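Local coordinates for clp gene regulator (ClgR) (Corynebacterium glutamicum, PDB 3F52), which probably activates transcription by binding cis-regulatory DNA through a helix-turn-helix domain, at residues Val42-Leu47 / Gly56-Leu61; Glu71-Val76 / Ala82-Val87. All coordinates share one frame; numbering follows the deposited sequence.

Contact 1: residues Val42-Leu47 / Gly56-Leu61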
loop_
_atom_site.group_PDB
_atom_site.type_symbol
_atom_site.label_atom_id
_atom_site.label_comp_id
_atom_site.label_asym_id
_atom_site.label_seq_id
_atom_site.Cartn_x
_atom_site.Cartn_y
_atom_site.Cartn_z
ATOM N N VAL B 42 17.029 7.451 13.167
ATOM C CA VAL B 42 16.074 8.467 13.630
ATOM C C VAL B 42 15.169 7.797 14.671
ATOM O O VAL B 42 14.770 6.656 14.481
ATOM C CB VAL B 42 15.227 8.961 12.406
ATOM C CG1 VAL B 42 14.074 9.836 12.824
ATOM C CG2 VAL B 42 16.117 9.707 11.395
ATOM N N THR B 43 14.843 8.487 15.763
ATOM C CA THR B 43 13.994 7.889 16.791
ATOM C C THR B 43 12.517 8.033 16.396
ATOM O O THR B 43 12.176 8.837 15.514
ATOM C CB THR B 43 14.230 8.489 18.199
ATOM O OG1 THR B 43 13.702 9.816 18.249
ATOM C CG2 THR B 43 15.713 8.507 18.554
ATOM N N LEU B 44 11.658 7.249 17.052
ATOM C CA LEU B 44 10.209 7.294 16.845
ATOM C C LEU B 44 9.681 8.719 17.028
ATOM O O LEU B 44 8.975 9.248 16.176
ATOM C CB LEU B 44 9.507 6.341 17.829
ATOM C CG LEU B 44 8.018 6.030 17.652
ATOM C CD1 LEU B 44 7.815 4.933 16.617
ATOM C CD2 LEU B 44 7.361 5.642 18.981
ATOM N N ARG B 45 10.060 9.343 18.145
ATOM C CA ARG B 45 9.631 10.695 18.477
ATOM C C ARG B 45 10.114 11.709 17.456
ATOM O O ARG B 45 9.344 12.597 17.052
ATOM C CB ARG B 45 10.062 11.066 19.901
ATOM C CG ARG B 45 11.219 10.214 20.461
ATOM C CD ARG B 45 11.109 8.755 19.975
ATOM N NE ARG B 45 11.353 7.769 21.010
ATOM C CZ ARG B 45 10.420 7.310 21.839
ATOM N NH1 ARG B 45 9.159 7.741 21.761
ATOM N NH2 ARG B 45 10.759 6.425 22.765
ATOM N N GLU B 46 11.377 11.550 17.020
ATOM C CA GLU B 46 11.975 12.414 16.005
ATOM C C GLU B 46 11.206 12.387 14.685
ATOM O O GLU B 46 10.897 13.435 14.107
ATOM C CB GLU B 46 13.429 12.009 15.759
ATOM C CG GLU B 46 14.376 12.299 16.931
ATOM C CD GLU B 46 15.815 11.879 16.634
ATOM O OE1 GLU B 46 16.071 11.332 15.529
ATOM O OE2 GLU B 46 16.697 12.134 17.497
ATOM N N LEU B 47 10.905 11.180 14.203
ATOM C CA LEU B 47 10.150 11.042 12.980
ATOM C C LEU B 47 8.718 11.526 13.174
ATOM O O LEU B 47 8.159 12.181 12.298
ATOM C CB LEU B 47 10.167 9.589 12.468
ATOM C CG LEU B 47 9.469 9.380 11.116
ATOM C CD1 LEU B 47 10.030 10.313 10.055
ATOM C CD2 LEU B 47 9.554 7.935 10.642
ATOM N N GLY B 56 2.680 7.682 19.273
ATOM C CA GLY B 56 1.727 6.575 19.362
ATOM C C GLY B 56 1.161 6.227 18.002
ATOM O O GLY B 56 1.054 5.030 17.655
ATOM N N TYR B 57 0.787 7.261 17.232
ATOM C CA TYR B 57 0.280 7.074 15.882
ATOM C C TYR B 57 1.342 6.377 14.998
ATOM O O TYR B 57 1.067 5.382 14.315
ATOM C CB TYR B 57 -0.192 8.395 15.227
ATOM C CG TYR B 57 -0.592 8.168 13.768
ATOM C CD1 TYR B 57 -1.923 7.934 13.409
ATOM C CD2 TYR B 57 0.367 8.141 12.757
ATOM C CE1 TYR B 57 -2.286 7.690 12.076
ATOM C CE2 TYR B 57 0.023 7.887 11.427
ATOM C CZ TYR B 57 -1.311 7.668 11.095
ATOM O OH TYR B 57 -1.651 7.414 9.777
ATOM N N LEU B 58 2.562 6.913 15.029
ATOM C CA LEU B 58 3.649 6.350 14.248
ATOM C C LEU B 58 3.936 4.916 14.662
ATOM O O LEU B 58 4.178 4.060 13.803
ATOM C CB LEU B 58 4.925 7.201 14.378
ATOM C CG LEU B 58 6.095 6.691 13.517
ATOM C CD1 LEU B 58 5.741 6.531 12.017
ATOM C CD2 LEU B 58 7.343 7.566 13.691
ATOM N N SER B 59 3.929 4.665 15.969
ATOM C CA SER B 59 4.201 3.333 16.492
ATOM C C SER B 59 3.152 2.343 15.960
ATOM O O SER B 59 3.499 1.255 15.470
ATOM C CB SER B 59 4.203 3.352 18.008
ATOM O OG SER B 59 4.371 2.041 18.520
ATOM N N GLU B 60 1.875 2.728 16.052
ATOM C CA GLU B 60 0.771 1.906 15.506
ATOM C C GLU B 60 0.867 1.718 13.982
ATOM O O GLU B 60 0.619 0.623 13.474
ATOM C CB GLU B 60 -0.595 2.466 15.921
ATOM C CG GLU B 60 -0.875 2.171 17.393
ATOM C CD GLU B 60 -2.000 2.991 17.946
ATOM O OE1 GLU B 60 -2.622 3.751 17.152
ATOM O OE2 GLU B 60 -2.245 2.887 19.177
ATOM N N LEU B 61 1.275 2.765 13.259
ATOM C CA LEU B 61 1.533 2.619 11.813
ATOM C C LEU B 61 2.637 1.573 11.559
ATOM O O LEU B 61 2.476 0.658 10.720
ATOM C CB LEU B 61 1.920 3.974 11.199
ATOM C CG LEU B 61 2.336 3.973 9.718
ATOM C CD1 LEU B 61 1.252 3.306 8.839
ATOM C CD2 LEU B 61 2.635 5.410 9.227
#
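Leu-44 and Leu-58 reach for each other with extended side chains: CG is anti to the backbone N in both, with chi1 of -170° and -177°. The torsion at Leu-44 carries its fork over the backbone of the facing helix, where CD1 lies 3.9 Å from Ser-59 N and CD2 lies 4.0 Å from Ser-59 CB. The same CD1 also meets Leu-58 CG at 4.0 Å. Leu-58 answers with CD2, which rests against the first turn of helix 44-51, 3.4 Å from Leu-44 O and 3.7 Å from Leu-47 CB. Leu-47 and Leu-58 cross at about a right angle, and the same methyl touches CB, CG and CD2 of Leu-47.

Helices 44-51 and 55-62 are the two helices of the helix-turn-helix motif, and the second is probably the DNA-recognition helix, as in other XRE-type regulators. The first starts with a capping box: Thr-43 N donates to Glu-46 OE1 (3.1 Å, N-H...O angle 163°), entering from above the carboxylate plane, while Glu-46 N donates to Thr-43 OG1, whose position is less certain.

Ala-79 and Leu-80 of helix 70-80 continue the apolar surroundings of Leu-47. The contact is made by leucine methyls lying on one another and on backbone and CB atoms of the facing helix; with no directional bond between the segments, shape fit among these methyls is probably what it contributes to the helix arrangement.

Contact 2: residues Glu71-Val76 / Ala82-Val87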
loop_
_atom_site.group_PDB
_atom_site.type_symbol
_atom_site.label_atom_id
_atom_site.label_comp_id
_atom_site.label_asym_id
_atom_site.label_seq_id
_atom_site.Cartn_x
_atom_site.Cartn_y
_atom_site.Cartn_z
ATOM N N GLU B 71 -1.576 10.465 1.289
ATOM C CA GLU B 71 -0.967 11.785 1.517
ATOM C C GLU B 71 -0.120 11.742 2.781
ATOM O O GLU B 71 0.988 12.252 2.793
ATOM C CB GLU B 71 -2.038 12.881 1.614
ATOM C CG GLU B 71 -2.738 13.204 0.296
ATOM C CD GLU B 71 -3.956 12.312 0.022
ATOM O OE1 GLU B 71 -4.180 11.324 0.760
ATOM O OE2 GLU B 71 -4.703 12.611 -0.935
ATOM N N LEU B 72 -0.617 11.080 3.824
ATOM C CA LEU B 72 0.174 10.971 5.041
ATOM C C LEU B 72 1.379 10.045 4.856
ATOM O O LEU B 72 2.484 10.339 5.326
ATOM C CB LEU B 72 -0.687 10.562 6.228
ATOM C CG LEU B 72 0.074 10.483 7.559
ATOM C CD1 LEU B 72 0.852 11.790 7.906
ATOM C CD2 LEU B 72 -0.883 10.164 8.661
ATOM N N LEU B 73 1.200 8.952 4.121
ATOM C CA LEU B 73 2.348 8.119 3.804
ATOM C C LEU B 73 3.423 8.922 3.062
ATOM O O LEU B 73 4.619 8.782 3.331
ATOM C CB LEU B 73 1.930 6.886 2.985
ATOM C CG LEU B 73 3.080 5.982 2.526
ATOM C CD1 LEU B 73 3.863 5.389 3.722
ATOM C CD2 LEU B 73 2.513 4.869 1.642
ATOM N N ALA B 74 3.010 9.744 2.110
ATOM C CA ALA B 74 3.973 10.536 1.371
ATOM C C ALA B 74 4.735 11.467 2.331
ATOM O O ALA B 74 5.946 11.665 2.187
ATOM C CB ALA B 74 3.273 11.342 0.279
ATOM N N SER B 75 4.030 12.017 3.312
ATOM C CA SER B 75 4.640 12.918 4.304
ATOM C C SER B 75 5.691 12.241 5.178
ATOM O O SER B 75 6.774 12.798 5.402
ATOM C CB SER B 75 3.561 13.525 5.191
ATOM O OG SER B 75 2.822 14.445 4.441
ATOM N N VAL B 76 5.358 11.057 5.679
ATOM C CA VAL B 76 6.274 10.261 6.504
ATOM C C VAL B 76 7.519 9.860 5.697
ATOM O O VAL B 76 8.639 9.983 6.191
ATOM C CB VAL B 76 5.550 9.026 7.170
ATOM C CG1 VAL B 76 6.510 8.172 7.965
ATOM C CG2 VAL B 76 4.394 9.494 8.086
ATOM N N ALA B 82 12.884 9.285 1.920
ATOM C CA ALA B 82 12.692 8.056 1.160
ATOM C C ALA B 82 11.591 8.281 0.131
ATOM O O ALA B 82 10.689 9.085 0.370
ATOM C CB ALA B 82 12.299 6.921 2.119
ATOM N N SER B 83 11.656 7.608 -1.019
ATOM C CA SER B 83 10.484 7.626 -1.912
ATOM C C SER B 83 9.444 6.623 -1.434
ATOM O O SER B 83 9.785 5.623 -0.798
ATOM C CB SER B 83 10.847 7.362 -3.375
ATOM O OG SER B 83 11.317 6.035 -3.557
ATOM N N VAL B 84 8.169 6.893 -1.722
ATOM C CA VAL B 84 7.109 5.924 -1.406
ATOM C C VAL B 84 7.360 4.616 -2.210
ATOM O O VAL B 84 7.132 3.523 -1.711
ATOM C CB VAL B 84 5.698 6.507 -1.683
ATOM C CG1 VAL B 84 4.622 5.443 -1.484
ATOM C CG2 VAL B 84 5.441 7.743 -0.777
ATOM N N ALA B 85 7.825 4.754 -3.450
ATOM C CA ALA B 85 8.125 3.605 -4.308
ATOM C C ALA B 85 9.107 2.658 -3.619
ATOM O O ALA B 85 8.903 1.452 -3.612
ATOM C CB ALA B 85 8.685 4.070 -5.672
ATOM N N ASP B 86 10.163 3.206 -3.023
ATOM C CA ASP B 86 11.176 2.375 -2.369
ATOM C C ASP B 86 10.628 1.717 -1.093
ATOM O O ASP B 86 10.915 0.555 -0.806
ATOM C CB ASP B 86 12.453 3.178 -2.056
ATOM C CG ASP B 86 13.278 3.513 -3.307
ATOM O OD1 ASP B 86 13.073 2.909 -4.404
ATOM O OD2 ASP B 86 14.166 4.404 -3.174
ATOM N N VAL B 87 9.835 2.462 -0.322
ATOM C CA VAL B 87 9.179 1.898 0.858
ATOM C C VAL B 87 8.212 0.785 0.447
ATOM O O VAL B 87 8.175 -0.266 1.074
ATOM C CB VAL B 87 8.482 3.008 1.691
ATOM C CG1 VAL B 87 7.653 2.417 2.827
ATOM C CG2 VAL B 87 9.570 3.954 2.236
#
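Where Leu-73 and Ala-74 meet Val-84 there are no flat side chains, and branched aliphatic ends do the touching; the flat groups, a carboxylate and a phenyl ring, belong to the surroundings. The carboxylate is that of Glu-22 of the second subunit, whose OE1 accepts a hydrogen bond from Val-84 N and whose OE2 accepts one from Ala-85 N. The ring is that of Phe-36 on helix 25-40, against which Ala-82, Asp-86 and Val-87 pack.

The two methyls of Val-84 divide the facing helix between them. CG1, held anti to the backbone N (chi1 174°), lies 3.8 Å from Leu-73 CD2, and the two side chains cross at a slant. CG2, beside the backbone N, rests on the helix backbone instead, 3.8 Å from Ala-74 CA and 4.3 Å from Ala-74 CB. The backbones come near here, with the CA atoms of Ala-74 and Val-84 6.2 Å apart, consistent with the small side chain of Ala-74.

This is the corner between helices 70-80 and 84-92, the last two of the five-helix XRE-type domain. Cys-77, one turn beyond Leu-73 on helix 70-80, touches both Val-84 and Val-87. Helix 84-92 is opened by Ser-83 at the N-cap: Asp-86 N donates to Ser-83 OG over 3.1 Å at an N-H...O angle of 152°. The Glu-22 carboxylate adds a negative charge at this helix start, where it would be expected to interact favourably with the helix dipole. The second subunit also brings Leu-25 against Leu-73 and Met-95 against Val-84.

Contact 1 closes before contact 2 opens along the chain, and their centres lie 14 Å apart within one helix-turn-helix domain. They meet directly at two places: Leu-47 CD2 approaches Val-76 CG1 at 4.1 Å, and Tyr-57 OH lies 3.1 Å from Leu-72 CD2, a short packing distance. Two further residues bridge them. Leu-33 of helix 25-40 touches both Leu-61 and Val-87, while Val-68 meets Tyr-57, Leu-61 and Leu-73. The contacts differ in their outer neighbours: 42-47/56-61 includes the probable recognition helix and is untouched by the other subunit, whereas 71-76/82-87 meets it, through the salt bridge of Glu-71 with Arg-26 of the second subunit among others.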